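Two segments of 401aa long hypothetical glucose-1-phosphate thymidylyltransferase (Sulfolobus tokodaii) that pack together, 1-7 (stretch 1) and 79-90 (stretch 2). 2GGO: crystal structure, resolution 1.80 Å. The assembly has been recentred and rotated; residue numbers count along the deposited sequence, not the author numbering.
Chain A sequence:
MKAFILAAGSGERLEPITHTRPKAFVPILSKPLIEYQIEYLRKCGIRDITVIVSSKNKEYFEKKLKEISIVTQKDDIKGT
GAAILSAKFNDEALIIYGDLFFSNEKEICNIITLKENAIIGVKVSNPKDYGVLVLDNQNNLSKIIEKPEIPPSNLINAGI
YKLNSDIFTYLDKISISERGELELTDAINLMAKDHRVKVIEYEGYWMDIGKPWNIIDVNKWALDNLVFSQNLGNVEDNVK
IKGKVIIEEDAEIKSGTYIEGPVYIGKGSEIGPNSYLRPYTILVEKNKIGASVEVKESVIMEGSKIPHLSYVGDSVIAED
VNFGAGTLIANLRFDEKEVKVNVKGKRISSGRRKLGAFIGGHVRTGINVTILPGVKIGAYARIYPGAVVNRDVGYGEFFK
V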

ATOM      1  N   MET A   1     -18.907  16.676   9.695  1.00 43.88           N
ATOM      2  CA  MET A   1     -18.881  15.635   8.638  1.00 43.81           C
ATOM      3  C   MET A   1     -18.452  14.317   9.284  1.00 43.17           C
ATOM      4  O   MET A   1     -17.660  14.309  10.212  1.00 43.24           O
ATOM      5  N   LYS A   2     -18.995  13.203   8.811  1.00 42.27           N
ATOM      6  CA  LYS A   2     -18.489  11.891   9.212  1.00 41.16           C
ATOM      7  C   LYS A   2     -17.683  11.323   8.062  1.00 39.47           C
ATOM      8  O   LYS A   2     -18.000  11.576   6.895  1.00 38.49           O
ATOM      9  N   ALA A   3     -16.627  10.578   8.403  1.00 38.04           N
ATOM     10  CA  ALA A   3     -15.802   9.901   7.408  1.00 36.90           C
ATOM     11  C   ALA A   3     -15.896   8.398   7.643  1.00 36.03           C
ATOM     12  O   ALA A   3     -15.968   7.947   8.782  1.00 35.41           O
ATOM     13  N   PHE A   4     -15.944   7.629   6.556  1.00 36.56           N
ATOM     14  CA  PHE A   4     -15.882   6.165   6.615  1.00 36.18           C
ATOM     15  C   PHE A   4     -14.749   5.735   5.748  1.00 35.22           C
ATOM     16  O   PHE A   4     -14.710   6.088   4.569  1.00 35.21           O
ATOM     17  N   ILE A   5     -13.808   5.005   6.346  1.00 34.74           N
ATOM     18  CA  ILE A   5     -12.702   4.361   5.601  1.00 33.52           C
ATOM     19  C   ILE A   5     -13.059   2.900   5.376  1.00 33.90           C
ATOM     20  O   ILE A   5     -13.309   2.180   6.329  1.00 34.13           O
ATOM     21  N   LEU A   6     -13.144   2.491   4.114  1.00 34.80           N
ATOM     22  CA  LEU A   6     -13.496   1.127   3.777  1.00 34.80           C
ATOM     23  C   LEU A   6     -12.184   0.326   3.668  1.00 35.72           C
ATOM     24  O   LEU A   6     -11.407   0.479   2.708  1.00 34.94           O
ATOM     25  N   ALA A   7     -11.950  -0.479   4.706  1.00 36.38           N
ATOM     26  CA  ALA A   7     -10.729  -1.260   4.903  1.00 37.83           C
ATOM     27  C   ALA A   7     -11.059  -2.736   5.152  1.00 39.02           C
ATOM     28  O   ALA A   7     -10.452  -3.381   6.010  1.00 39.44           O
ATOM     29  N   GLY A  79     -18.056  -6.748  -0.714  1.00 97.64           N
ATOM     30  CA  GLY A  79     -18.034  -5.620  -1.661  1.00 96.96           C
ATOM     31  C   GLY A  79     -17.578  -4.275  -1.099  1.00 96.41           C
ATOM     32  O   GLY A  79     -17.081  -4.184   0.021  1.00 96.58           O
ATOM     33  N   THR A  80     -17.730  -3.227  -1.899  1.00 95.97           N
ATOM     34  CA  THR A  80     -17.523  -1.857  -1.442  1.00 95.31           C
ATOM     35  C   THR A  80     -18.830  -1.345  -0.836  1.00 95.37           C
ATOM     36  O   THR A  80     -18.831  -0.621   0.156  1.00 95.16           O
ATOM     37  N   GLY A  81     -19.940  -1.745  -1.451  1.00 95.50           N
ATOM     38  CA  GLY A  81     -21.275  -1.349  -1.020  1.00 95.70           C
ATOM     39  C   GLY A  81     -21.861  -2.189   0.102  1.00 95.87           C
ATOM     40  O   GLY A  81     -22.754  -1.726   0.819  1.00 96.01           O
ATOM     41  N   ALA A  82     -21.384  -3.427   0.246  1.00 95.95           N
ATOM     42  CA  ALA A  82     -21.770  -4.289   1.376  1.00 95.99           C
ATOM     43  C   ALA A  82     -21.084  -3.809   2.666  1.00 95.96           C
ATOM     44  O   ALA A  82     -21.521  -4.131   3.790  1.00 95.71           O
ATOM     45  N   ALA A  83     -20.010  -3.031   2.468  1.00 95.93           N
ATOM     46  CA  ALA A  83     -19.241  -2.388   3.539  1.00 95.65           C
ATOM     47  C   ALA A  83     -20.081  -1.321   4.214  1.00 95.28           C
ATOM     48  O   ALA A  83     -20.158  -1.262   5.439  1.00 95.27           O
ATOM     49  N   ILE A  84     -20.721  -0.494   3.392  1.00 94.92           N
ATOM     50  CA  ILE A  84     -21.614   0.568   3.869  1.00 94.62           C
ATOM     51  C   ILE A  84     -23.089   0.113   4.005  1.00 94.16           C
ATOM     52  O   ILE A  84     -23.992   0.931   4.223  1.00 94.18           O
ATOM     53  N   LEU A  85     -23.318  -1.196   3.874  1.00 93.58           N
ATOM     54  CA  LEU A  85     -24.492  -1.829   4.475  1.00 92.97           C
ATOM     55  C   LEU A  85     -24.240  -1.881   5.978  1.00 92.32           C
ATOM     56  O   LEU A  85     -25.098  -2.321   6.748  1.00 92.33           O
ATOM     57  N   SER A  86     -23.042  -1.444   6.373  1.00 91.43           N
ATOM     58  CA  SER A  86     -22.688  -1.228   7.773  1.00 90.57           C
ATOM     59  C   SER A  86     -22.492   0.271   8.065  1.00 90.13           C
ATOM     60  O   SER A  86     -22.005   0.629   9.147  1.00 90.25           O
ATOM     61  N   ALA A  87     -22.877   1.134   7.109  1.00 89.36           N
ATOM     62  CA  ALA A  87     -22.868   2.600   7.303  1.00 88.66           C
ATOM     63  C   ALA A  87     -23.982   3.090   8.229  1.00 88.17           C
ATOM     64  O   ALA A  87     -25.173   2.802   8.027  1.00 88.08           O
ATOM     65  N   LYS A  88     -23.545   3.846   9.240  1.00 87.53           N
ATOM     66  CA  LYS A  88     -24.374   4.405  10.315  1.00 86.62           C
ATOM     67  C   LYS A  88     -24.472   5.953  10.202  1.00 85.55           C
ATOM     68  O   LYS A  88     -24.130   6.695  11.147  1.00 85.55           O
ATOM     69  N   PHE A  89     -24.938   6.434   9.044  1.00 84.00           N
ATOM     70  CA  PHE A  89     -25.068   7.876   8.823  1.00 82.16           C
ATOM     71  C   PHE A  89     -26.403   8.345   8.227  1.00 80.67           C
ATOM     72  O   PHE A  89     -27.075   7.642   7.437  1.00 80.10           O
ATOM     73  N   ASN A  90     -26.753   9.559   8.654  1.00 78.68           N
ATOM     74  CA  ASN A  90     -27.769  10.407   8.021  1.00 76.63           C
ATOM     75  C   ASN A  90     -27.047  11.662   7.456  1.00 74.51           C
ATOM     76  O   ASN A  90     -25.837  11.855   7.696  1.00 74.26           O
TER

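No hydrogen bond crosses between these two stretches; the contact, 319 Å² summed over both sides, rests on side-chain packing. The backbones lie too far apart for pairing: the nearest CA atoms are 7.7 Å apart for Lys2 and Phe89, 7.9 Å for Phe4 and Ala87, and 6.7 Å for Leu6 and Ala83.

The strand's alternation selects what fills this gap. The CA-to-CB bonds of Lys2, Phe4 and Leu6 point toward the second stretch, whereas Ala3 and Ile5 are out of reach.

Phe4, with chi1 at m (-67°), carries its ring into the Ala87-Phe89 segment. Its CE1 lies 4.2 Å from Ala87 CA, its CZ 3.9 Å from Lys88 N, and its CE2 3.9 Å from Phe89 CB, so much of what it meets is backbone. Phe89, at p (87°), also points toward the strand, but the two rings meet obliquely, with centroids 6.0 Å apart and planes at 46°.

Leu6 adopts m,t and serves the other end of the contact. The closest pairs are Leu6 CD2 to Ala83 CB at 4.0 Å, Leu6 CD2 to Ile84 CG2 at 4.3 Å and Leu6 CD1 to Thr80 O at 3.7 Å. Ala83 and Ile84 both point toward the strand; the chi1 of Ile84, 21°, falls between wells.

Lys2 contributes its aliphatic portion: CD is 4.4 Å from Phe89 CB, and CE is 4.0 Å from Lys88 O. Its chi1 of -101° is also off-well, and its NZ is hydrogen-bonded elsewhere in the structure, as is Thr80 OG1. The CA-to-CB bond of Lys88 points sideways and the end of its side chain leads away; its backbone N and O, not its amine, are what Phe4 and Lys2 approach.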

ATOM      1  CB  MET A   1     -17.865  16.021   7.568  1.00 44.73           C
ATOM      2  CG  MET A   1     -18.426  16.435   6.256  1.00 46.56           C
ATOM      3  SD  MET A   1     -19.087  15.028   5.343  1.00 49.36           S
ATOM      4  CE  MET A   1     -20.156  15.919   4.236  1.00 47.38           C
ATOM      5  CB  LYS A   2     -19.631  10.947   9.537  1.00 41.54           C
ATOM      6  CG  LYS A   2     -19.896  10.774  10.995  1.00 43.79           C
ATOM      7  CD  LYS A   2     -21.167   9.926  11.189  1.00 48.97           C
ATOM      8  CE  LYS A   2     -21.015   8.866  12.288  1.00 52.68           C
ATOM      9  NZ  LYS A   2     -21.364   9.362  13.667  1.00 54.80           N
ATOM     10  CB  ALA A   3     -14.375  10.374   7.500  1.00 36.13           C
ATOM     11  CB  PHE A   4     -17.186   5.502   6.152  1.00 37.25           C
ATOM     12  CG  PHE A   4     -18.351   5.757   7.089  1.00 39.20           C
ATOM     13  CD1 PHE A   4     -18.730   4.803   8.041  1.00 41.57           C
ATOM     14  CD2 PHE A   4     -19.047   6.973   7.044  1.00 40.32           C
ATOM     15  CE1 PHE A   4     -19.804   5.052   8.930  1.00 43.17           C
ATOM     16  CE2 PHE A   4     -20.109   7.245   7.940  1.00 42.94           C
ATOM     17  CZ  PHE A   4     -20.491   6.286   8.882  1.00 40.68           C
ATOM     18  CB  ILE A   5     -11.364   4.476   6.338  1.00 33.20           C
ATOM     19  CG1 ILE A   5     -11.028   5.946   6.551  1.00 30.55           C
ATOM     20  CG2 ILE A   5     -10.215   3.794   5.509  1.00 31.68           C
ATOM     21  CD1 ILE A   5     -10.043   6.192   7.674  1.00 25.82           C
ATOM     22  CB  LEU A   6     -14.321   1.089   2.493  1.00 34.89           C
ATOM     23  CG  LEU A   6     -15.537   2.036   2.406  1.00 34.72           C
ATOM     24  CD1 LEU A   6     -16.318   1.900   1.102  1.00 34.78           C
ATOM     25  CD2 LEU A   6     -16.412   1.830   3.556  1.00 32.44           C
ATOM     26  CB  ALA A   7      -9.954  -0.699   6.067  1.00 37.16           C
ATOM     27  CB  THR A  80     -17.130  -0.949  -2.606  1.00 95.07           C
ATOM     28  OG1 THR A  80     -18.201  -0.908  -3.554  1.00 94.40           O
ATOM     29  CG2 THR A  80     -15.881  -1.480  -3.297  1.00 94.89           C
ATOM     30  CB  ALA A  82     -21.433  -5.750   1.081  1.00 95.93           C
ATOM     31  CB  ALA A  83     -17.930  -1.788   2.988  1.00 95.64           C
ATOM     32  CB  ILE A  84     -21.446   1.875   3.035  1.00 94.77           C
ATOM     33  CG1 ILE A  84     -20.814   1.559   1.670  1.00 94.95           C
ATOM     34  CG2 ILE A  84     -20.585   2.892   3.804  1.00 94.40           C
ATOM     35  CD1 ILE A  84     -20.950   2.654   0.650  1.00 95.20           C
ATOM     36  CB  LEU A  85     -24.752  -3.244   3.927  1.00 93.23           C
ATOM     37  CG  LEU A  85     -25.697  -3.517   2.742  1.00 93.69           C
ATOM     38  CD1 LEU A  85     -26.504  -4.796   3.009  1.00 94.00           C
ATOM     39  CD2 LEU A  85     -26.648  -2.348   2.430  1.00 93.81           C
ATOM     40  CB  SER A  86     -21.437  -2.036   8.163  1.00 90.48           C
ATOM     41  OG  SER A  86     -21.474  -3.356   7.641  1.00 89.75           O
ATOM     42  CB  ALA A  87     -22.907   3.353   5.987  1.00 88.51           C
ATOM     43  CB  LYS A  88     -23.795   3.988  11.689  1.00 86.75           C
ATOM     44  CG  LYS A  88     -24.012   2.515  12.092  1.00 87.11           C
ATOM     45  CD  LYS A  88     -23.365   2.206  13.448  1.00 87.12           C
ATOM     46  CE  LYS A  88     -24.017   1.010  14.146  1.00 87.58           C
ATOM     47  NZ  LYS A  88     -25.309   1.348  14.822  1.00 86.96           N
ATOM     48  CB  PHE A  89     -23.858   8.460   8.043  1.00 82.22           C
ATOM     49  CG  PHE A  89     -23.989   8.397   6.523  1.00 82.53           C
ATOM     50  CD1 PHE A  89     -24.529   9.473   5.802  1.00 82.19           C
ATOM     51  CD2 PHE A  89     -23.545   7.278   5.808  1.00 82.92           C
ATOM     52  CE1 PHE A  89     -24.652   9.425   4.394  1.00 81.82           C
ATOM     53  CE2 PHE A  89     -23.653   7.231   4.395  1.00 83.09           C
ATOM     54  CZ  PHE A  89     -24.210   8.310   3.694  1.00 81.74           C
ATOM     55  CB  ASN A  90     -28.867  10.778   9.045  1.00 76.83           C
ATOM     56  CG  ASN A  90     -29.074   9.687  10.107  1.00 77.44           C
ATOM     57  OD1 ASN A  90     -29.873   8.757   9.928  1.00 78.38           O
ATOM     58  ND2 ASN A  90     -28.340   9.796  11.214  1.00 77.25           N
TER